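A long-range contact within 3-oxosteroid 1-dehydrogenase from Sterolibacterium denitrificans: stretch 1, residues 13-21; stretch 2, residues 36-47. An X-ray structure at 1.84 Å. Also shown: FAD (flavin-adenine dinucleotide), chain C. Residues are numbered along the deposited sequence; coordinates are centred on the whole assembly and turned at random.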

# COMPACT_ATOMS: atom_id res chain seq x y z
N VAL A 13 -13.30 0.47 -14.92
CA VAL A 13 -13.77 -0.49 -13.88
C VAL A 13 -12.91 -0.35 -12.63
O VAL A 13 -11.70 -0.65 -12.68
CB VAL A 13 -13.76 -1.91 -14.43
CG1 VAL A 13 -14.28 -2.90 -13.39
CG2 VAL A 13 -14.55 -1.98 -15.72
N GLY A 14 -13.55 0.06 -11.53
CA GLY A 14 -12.91 0.27 -10.23
C GLY A 14 -12.84 1.74 -9.93
O GLY A 14 -12.82 2.52 -10.86
N SER A 15 -12.79 2.14 -8.65
CA SER A 15 -12.57 3.54 -8.24
C SER A 15 -11.40 3.65 -7.28
O SER A 15 -11.43 4.54 -6.45
CB SER A 15 -13.83 4.20 -7.68
OG SER A 15 -14.22 3.55 -6.49
N GLY A 16 -10.32 2.87 -7.47
CA GLY A 16 -9.05 3.19 -6.81
C GLY A 16 -8.44 4.44 -7.42
O GLY A 16 -9.03 5.02 -8.33
N ALA A 17 -7.28 4.84 -6.96
CA ALA A 17 -6.62 6.09 -7.40
C ALA A 17 -6.27 5.97 -8.89
O ALA A 17 -6.48 6.95 -9.66
CB ALA A 17 -5.42 6.34 -6.54
N GLY A 18 -5.71 4.84 -9.31
CA GLY A 18 -5.33 4.63 -10.73
C GLY A 18 -6.54 4.83 -11.64
O GLY A 18 -6.46 5.59 -12.64
N ALA A 19 -7.66 4.22 -11.28
CA ALA A 19 -8.92 4.29 -12.06
C ALA A 19 -9.42 5.73 -12.13
O ALA A 19 -9.76 6.16 -13.24
CB ALA A 19 -9.95 3.35 -11.47
N MET A 20 -9.48 6.45 -11.01
CA MET A 20 -10.05 7.81 -10.99
C MET A 20 -9.11 8.78 -11.74
O MET A 20 -9.63 9.69 -12.46
CB MET A 20 -10.33 8.24 -9.55
CG MET A 20 -11.49 7.42 -8.89
SD MET A 20 -12.16 8.26 -7.38
CE MET A 20 -10.90 7.83 -6.18
N LEU A 21 -7.79 8.61 -11.59
CA LEU A 21 -6.78 9.43 -12.33
C LEU A 21 -6.98 9.21 -13.84
O LEU A 21 -7.07 10.22 -14.57
CB LEU A 21 -5.36 9.04 -11.89
CG LEU A 21 -4.20 9.94 -12.37
CD1 LEU A 21 -3.85 9.66 -13.82
CD2 LEU A 21 -4.51 11.40 -12.19
N VAL A 36 -17.32 2.72 -12.97
CA VAL A 36 -18.19 1.77 -12.21
C VAL A 36 -17.41 1.19 -11.01
O VAL A 36 -16.26 0.71 -11.22
CB VAL A 36 -18.78 0.66 -13.11
CG1 VAL A 36 -19.67 1.25 -14.21
CG2 VAL A 36 -17.74 -0.27 -13.69
N GLU A 37 -18.04 1.21 -9.82
CA GLU A 37 -17.47 0.73 -8.53
C GLU A 37 -18.40 -0.36 -7.95
O GLU A 37 -19.63 -0.11 -7.87
CB GLU A 37 -17.30 1.91 -7.57
CG GLU A 37 -17.02 1.50 -6.12
CD GLU A 37 -15.81 0.62 -5.90
OE1 GLU A 37 -14.77 0.90 -6.57
OE2 GLU A 37 -15.91 -0.32 -5.06
N LYS A 38 -17.83 -1.52 -7.63
CA LYS A 38 -18.51 -2.72 -7.07
C LYS A 38 -19.18 -2.35 -5.75
O LYS A 38 -20.34 -2.73 -5.58
CB LYS A 38 -17.51 -3.88 -6.92
CG LYS A 38 -17.90 -5.09 -6.07
CD LYS A 38 -16.76 -6.08 -6.20
CE LYS A 38 -16.84 -7.29 -5.32
NZ LYS A 38 -15.85 -8.29 -5.73
N SER A 39 -18.50 -1.59 -4.89
CA SER A 39 -18.87 -1.45 -3.46
C SER A 39 -19.71 -0.19 -3.28
O SER A 39 -19.95 0.54 -4.26
CB SER A 39 -17.65 -1.48 -2.56
OG SER A 39 -17.08 -0.20 -2.44
N ASP A 40 -20.10 0.06 -2.04
CA ASP A 40 -20.92 1.21 -1.60
C ASP A 40 -20.03 2.43 -1.40
O ASP A 40 -20.58 3.50 -1.13
CB ASP A 40 -21.67 0.88 -0.29
CG ASP A 40 -20.77 0.44 0.84
OD1 ASP A 40 -19.91 -0.46 0.63
OD2 ASP A 40 -20.90 1.00 1.93
N LYS A 41 -18.70 2.29 -1.53
CA LYS A 41 -17.74 3.41 -1.29
C LYS A 41 -16.78 3.53 -2.49
O LYS A 41 -16.50 2.50 -3.10
CB LYS A 41 -16.92 3.19 -0.02
CG LYS A 41 -17.69 2.93 1.27
CD LYS A 41 -18.44 4.16 1.78
CE LYS A 41 -19.30 3.88 3.01
NZ LYS A 41 -20.12 5.07 3.34
N TYR A 42 -16.29 4.73 -2.79
CA TYR A 42 -15.21 4.95 -3.80
C TYR A 42 -13.85 4.97 -3.08
O TYR A 42 -13.80 5.31 -1.88
CB TYR A 42 -15.43 6.21 -4.63
CG TYR A 42 -15.56 7.50 -3.86
CD1 TYR A 42 -14.43 8.19 -3.45
CD2 TYR A 42 -16.80 8.02 -3.54
CE1 TYR A 42 -14.54 9.37 -2.74
CE2 TYR A 42 -16.92 9.21 -2.82
CZ TYR A 42 -15.78 9.88 -2.43
OH TYR A 42 -15.85 11.04 -1.74
N GLY A 43 -12.79 4.61 -3.80
CA GLY A 43 -11.41 4.79 -3.32
C GLY A 43 -10.67 3.50 -3.08
O GLY A 43 -9.45 3.51 -3.25
N GLY A 44 -11.36 2.40 -2.74
CA GLY A 44 -10.73 1.07 -2.58
C GLY A 44 -9.56 1.08 -1.61
O GLY A 44 -9.56 1.92 -0.68
N THR A 45 -8.58 0.20 -1.80
CA THR A 45 -7.37 0.13 -0.92
C THR A 45 -6.66 1.48 -0.98
O THR A 45 -6.06 1.89 0.02
CB THR A 45 -6.42 -1.00 -1.32
OG1 THR A 45 -7.15 -2.20 -1.63
CG2 THR A 45 -5.39 -1.25 -0.25
N SER A 46 -6.73 2.15 -2.13
CA SER A 46 -6.03 3.44 -2.34
C SER A 46 -6.43 4.39 -1.20
O SER A 46 -5.56 5.06 -0.61
CB SER A 46 -6.38 3.96 -3.74
OG SER A 46 -5.98 3.05 -4.76
N ALA A 47 -7.72 4.43 -0.89
CA ALA A 47 -8.30 5.37 0.10
C ALA A 47 -7.76 5.11 1.51
O ALA A 47 -7.68 6.08 2.28
CB ALA A 47 -9.80 5.27 0.04
PA FAD C . -7.86 -0.41 -5.17
O1A FAD C . -7.31 0.87 -4.64
O2A FAD C . -8.19 -1.40 -4.08
O5B FAD C . -9.14 -0.05 -6.02
C5B FAD C . -9.86 -1.13 -6.68
C4B FAD C . -11.32 -0.80 -6.65
O4B FAD C . -12.02 -1.66 -7.59
C3B FAD C . -12.03 -0.98 -5.29
O3B FAD C . -12.77 0.17 -4.93
C2B FAD C . -12.91 -2.21 -5.51
O2B FAD C . -14.03 -2.26 -4.63
C1B FAD C . -13.22 -2.11 -7.00
N9A FAD C . -13.63 -3.37 -7.63
C8A FAD C . -13.25 -4.64 -7.34
N7A FAD C . -13.91 -5.55 -8.05
C5A FAD C . -14.75 -4.81 -8.88
C6A FAD C . -15.69 -5.17 -9.86
N6A FAD C . -16.02 -6.43 -10.16
N1A FAD C . -16.34 -4.17 -10.49
C2A FAD C . -16.05 -2.91 -10.16
N3A FAD C . -15.24 -2.45 -9.21
C4A FAD C . -14.59 -3.47 -8.61
N1 FAD C . 0.90 1.61 -1.83
C2 FAD C . 1.65 2.67 -2.20
O2 FAD C . 2.22 2.69 -3.31
N3 FAD C . 1.80 3.74 -1.41
C4 FAD C . 1.44 3.73 -0.08
O4 FAD C . 1.51 4.78 0.55
C4X FAD C . 0.67 2.63 0.38
N5 FAD C . 0.27 2.60 1.64
C5X FAD C . -0.54 1.56 2.02
C6 FAD C . -1.06 1.55 3.34
C7 FAD C . -1.99 0.60 3.74
C7M FAD C . -2.57 0.63 5.15
C8 FAD C . -2.46 -0.34 2.81
C8M FAD C . -3.50 -1.37 3.21
C9 FAD C . -1.90 -0.39 1.55
C9A FAD C . -0.97 0.58 1.11
N10 FAD C . -0.40 0.56 -0.17
C10 FAD C . 0.42 1.60 -0.59
C1' FAD C . -0.85 -0.40 -1.19
C2' FAD C . -1.94 0.25 -2.07
O2' FAD C . -3.01 0.79 -1.31
C3' FAD C . -2.50 -0.72 -3.13
O3' FAD C . -1.48 -1.55 -3.69
C4' FAD C . -3.25 0.04 -4.20
O4' FAD C . -4.22 0.86 -3.56
C5' FAD C . -3.92 -0.84 -5.23
O5' FAD C . -4.66 0.04 -6.10
P FAD C . -5.69 -0.55 -7.15
O1P FAD C . -6.24 0.66 -7.78
O2P FAD C . -5.14 -1.66 -7.92
O3P FAD C . -6.87 -1.17 -6.20
O HOH W 1 -4.67 2.93 -7.45

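The contact opens at Val-13, which pairs with Val-36 in a parallel beta bridge, their CA atoms 5.2 Å apart. Both side chains lie on the same face of the sheet, and their closest carbons, CG2 of Val-13 and CG2 of Val-36, stand 4.1 Å apart, a van der Waals distance. The bridge is tied at its next residue: Gly-14 N donates to Val-36 O at 2.8 Å with an N-H...O angle of 163°, short and nearly straight.

Gly-14 has phi/psi of 109/154, where a CB would be jammed against the carbonyl oxygen of Val-13. An ideal CB would also lie 3.0 Å from FAD O4B, so both the backbone angles and the cofactor favour glycine here.

Ser-15, the residue of stretch 1 most covered by stretch 2 (73 Å²), points its CA-to-CB bond toward that stretch and adopts the p rotamer (chi1 64°). Its OG donates to Glu-37 OE1 at 2.7 Å and accepts from Gly-43 N at 3.2 Å, the latter with an angle of 154°. One hydroxyl thus links two parts of stretch 2 that are six residues apart. The backbone adds weaker bonds to the same partners: Ser-15 N to Glu-37 OE1 at 3.1 Å (131°), and Gly-43 N to Ser-15 O at 3.0 Å (121°), both bent enough to be called weak. Glu-37 reaches this site although its CA-to-CB bond points sideways, because the end of its side chain comes nearer. Its carboxylate also receives both ribose hydroxyls of FAD, O3B to OE1 and O2B to OE2, each at 2.7 Å, while Ser-39 N donates to Glu-37 OE2 at 2.9 Å with an angle of 154°.

Gly-16 occupies the N-cap position before the helix, and its O accepts from Met-20 N at 3.1 Å. Its CA lies 3.6 Å from Gly-43 O, with an angle of 170° at the hydrogen, consistent with a CA-H...O contact. A CB on Gly-16 would fall 2.4 Å from FAD O1P and a tight 3.2 Å from Ser-46 OG; the absence of a side chain leaves room for the diphosphate.

Ala-17 begins the helix, and its N donates to Ser-46 OG at 3.1 Å with an almost linear angle of 176°. That hydroxyl is shared widely: Ser-46 OG donates to FAD O1A at 2.6 Å and accepts from FAD O4' at 3.1 Å. Water 1 also donates to Ser-46 OG at 3.0 Å and to FAD O1P at 2.8 Å, while accepting from Gly-18 N at 2.9 Å. The water therefore connects the first helical turn to both stretch 2 and the cofactor.

Farther along, Met-20 points toward stretch 2 and makes apolar contacts. Its CE lies 4.2 Å from Gly-43 CA and 4.5 Å from Tyr-42 CD1, approaching the tyrosine ring obliquely. Ala-19 and Leu-21 make no contact.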